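Hemolysin activator protein CdiB (Acinetobacter baumannii ACICU, PDB 6WIL) probably secretes a partner toxin of contact-dependent growth inhibition across the outer membrane, as a two-partner-secretion transporter of the Omp85 superfamily. Local coordinates at residues L252-S257 against R269-S274. Numbering follows the deposited sequence.
Sequences LSLNVS and RSYFIS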
loop_
_atom_site.group_PDB
_atom_site.type_symbol
_atom_site.label_atom_id
_atom_site.label_comp_id
_atom_site.label_asym_id
_atom_site.label_seq_id
_atom_site.Cartn_x
_atom_site.Cartn_y
_atom_site.Cartn_z
ATOM N N LEU A 252 11.756 -11.300 -4.434
ATOM C CA LEU A 252 12.238 -11.986 -3.246
ATOM C C LEU A 252 13.105 -11.026 -2.447
ATOM O O LEU A 252 14.051 -10.441 -2.985
ATOM C CB LEU A 252 13.029 -13.240 -3.623
ATOM C CG LEU A 252 13.703 -14.009 -2.483
ATOM C CD1 LEU A 252 12.673 -14.670 -1.584
ATOM C CD2 LEU A 252 14.675 -15.041 -3.040
ATOM N N SER A 253 12.773 -10.854 -1.172
ATOM C CA SER A 253 13.481 -9.932 -0.298
ATOM C C SER A 253 14.042 -10.690 0.897
ATOM O O SER A 253 13.380 -11.573 1.452
ATOM C CB SER A 253 12.556 -8.805 0.168
ATOM O OG SER A 253 11.921 -8.184 -0.938
ATOM N N LEU A 254 15.268 -10.346 1.281
ATOM C CA LEU A 254 15.942 -10.957 2.416
ATOM C C LEU A 254 16.526 -9.862 3.292
ATOM O O LEU A 254 17.090 -8.887 2.786
ATOM C CB LEU A 254 17.055 -11.904 1.963
ATOM C CG LEU A 254 16.730 -12.887 0.838
ATOM C CD1 LEU A 254 18.002 -13.544 0.325
ATOM C CD2 LEU A 254 15.741 -13.932 1.314
ATOM N N ASN A 255 16.391 -10.023 4.605
ATOM C CA ASN A 255 16.933 -9.051 5.544
ATOM C C ASN A 255 17.512 -9.774 6.751
ATOM O O ASN A 255 16.873 -10.671 7.307
ATOM C CB ASN A 255 15.856 -8.053 5.986
ATOM C CG ASN A 255 16.445 -6.782 6.562
ATOM O OD1 ASN A 255 16.705 -5.821 5.834
ATOM N ND2 ASN A 255 16.666 -6.770 7.874
ATOM N N VAL A 256 18.725 -9.387 7.145
ATOM C CA VAL A 256 19.370 -9.895 8.350
ATOM C C VAL A 256 19.764 -8.702 9.207
ATOM O O VAL A 256 20.451 -7.791 8.733
ATOM C CB VAL A 256 20.602 -10.764 8.034
ATOM C CG1 VAL A 256 21.216 -11.291 9.322
ATOM C CG2 VAL A 256 20.217 -11.913 7.123
ATOM N N SER A 257 19.332 -8.708 10.463
ATOM C CA SER A 257 19.532 -7.583 11.362
ATOM C C SER A 257 20.302 -8.031 12.597
ATOM O O SER A 257 20.082 -9.129 13.113
ATOM C CB SER A 257 18.186 -6.972 11.773
ATOM O OG SER A 257 18.326 -5.602 12.112
ATOM N N ARG A 269 19.401 -10.737 17.002
ATOM C CA ARG A 269 19.612 -11.057 15.599
ATOM C C ARG A 269 18.268 -11.417 14.978
ATOM O O ARG A 269 17.393 -11.973 15.646
ATOM C CB ARG A 269 20.623 -12.210 15.428
ATOM C CG ARG A 269 21.962 -11.990 16.143
ATOM C CD ARG A 269 22.992 -13.059 15.763
ATOM N NE ARG A 269 24.361 -12.542 15.759
ATOM C CZ ARG A 269 25.311 -12.904 16.617
ATOM N NH1 ARG A 269 26.524 -12.374 16.526
ATOM N NH2 ARG A 269 25.055 -13.804 17.556
ATOM N N SER A 270 18.103 -11.090 13.696
ATOM C CA SER A 270 16.811 -11.250 13.037
ATOM C C SER A 270 16.997 -11.587 11.564
ATOM O O SER A 270 17.736 -10.896 10.857
ATOM C CB SER A 270 15.966 -9.978 13.183
ATOM O OG SER A 270 14.775 -10.063 12.423
ATOM N N TYR A 271 16.312 -12.635 11.109
ATOM C CA TYR A 271 16.306 -13.060 9.714
ATOM C C TYR A 271 14.890 -12.930 9.168
ATOM O O TYR A 271 13.934 -13.377 9.810
ATOM C CB TYR A 271 16.804 -14.508 9.585
ATOM C CG TYR A 271 16.777 -15.084 8.181
ATOM C CD1 TYR A 271 15.595 -15.565 7.623
ATOM C CD2 TYR A 271 17.938 -15.175 7.424
ATOM C CE1 TYR A 271 15.567 -16.096 6.347
ATOM C CE2 TYR A 271 17.920 -15.711 6.147
ATOM C CZ TYR A 271 16.734 -16.168 5.614
ATOM O OH TYR A 271 16.712 -16.700 4.347
ATOM N N PHE A 272 14.759 -12.338 7.980
ATOM C CA PHE A 272 13.459 -12.080 7.367
ATOM C C PHE A 272 13.521 -12.372 5.875
ATOM O O PHE A 272 14.428 -11.900 5.183
ATOM C CB PHE A 272 13.022 -10.629 7.597
ATOM C CG PHE A 272 11.728 -10.264 6.924
ATOM C CD1 PHE A 272 10.513 -10.543 7.529
ATOM C CD2 PHE A 272 11.725 -9.625 5.692
ATOM C CE1 PHE A 272 9.320 -10.201 6.915
ATOM C CE2 PHE A 272 10.536 -9.281 5.075
ATOM C CZ PHE A 272 9.331 -9.568 5.687
ATOM N N ILE A 273 12.549 -13.134 5.382
ATOM C CA ILE A 273 12.447 -13.465 3.966
ATOM C C ILE A 273 11.022 -13.194 3.507
ATOM O O ILE A 273 10.060 -13.551 4.196
ATOM C CB ILE A 273 12.845 -14.929 3.691
ATOM C CG1 ILE A 273 12.436 -15.346 2.277
ATOM C CG2 ILE A 273 12.232 -15.853 4.724
ATOM C CD1 ILE A 273 12.869 -16.743 1.906
ATOM N N SER A 274 10.885 -12.558 2.349
ATOM C CA SER A 274 9.582 -12.224 1.794
ATOM C C SER A 274 9.565 -12.575 0.315
ATOM O O SER A 274 10.511 -12.257 -0.414
ATOM C CB SER A 274 9.263 -10.741 1.995
ATOM O OG SER A 274 7.890 -10.483 1.759
HETATM O O HOH W 1 15.316 -8.849 9.729
#
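S253, N255 and S257 form antiparallel hydrogen-bonded pairs with S274, F272 and S270, the short strand axes lying 4.6 Å apart at 176° and six backbone N-H...O bonds joining them. These three pairs fix the register; the N-H...O angles vary from 170° for S253 N to S274 O down to 140° for S270 N to S257 O, with no trend along the strands.

The non-hydrogen-bonded pairs L254-I273 and V256-Y271 send their side chains to one face together with L252. CD2 of L254 lies 3.7 Å from CG1 of I273, the two side chains running side by side in the same direction. I273 CG1, anti to the backbone N, also touches L252 CD1, at 3.9 Å. Next along, V256 CG2 meets Y271 at ring atom CD2, 4.0 Å away, the side chains crossing at a slant.

The opposite face holds the other pairs. S257 CB and S270 CB are 4.0 Å apart. N255 CB approaches F272 CB at 4.2 Å. Water 1 bridges the strands there, accepting from N255 ND2 at 3.1 Å and hydrogen-bonded to S270 OG at 3.0 Å. N255 ND2 also reaches N237 OD1 on strand 232-243, and S270 OG bonds Q14 and N289. The F272 side chain packs on L18, L21 and N22 of helix 8-27.

The hairpin of strands 251-261 and 266-279 belongs to the closed 16-stranded barrel characteristic of Omp85 transporters. Its face of serines and N255, with F272 set among them, is turned to helix 8-27 inside the barrel, whereas L252, L254, V256, Y271 and I273 make the outward face mostly apolar, a chemistry consistent with a wall set in the outer membrane.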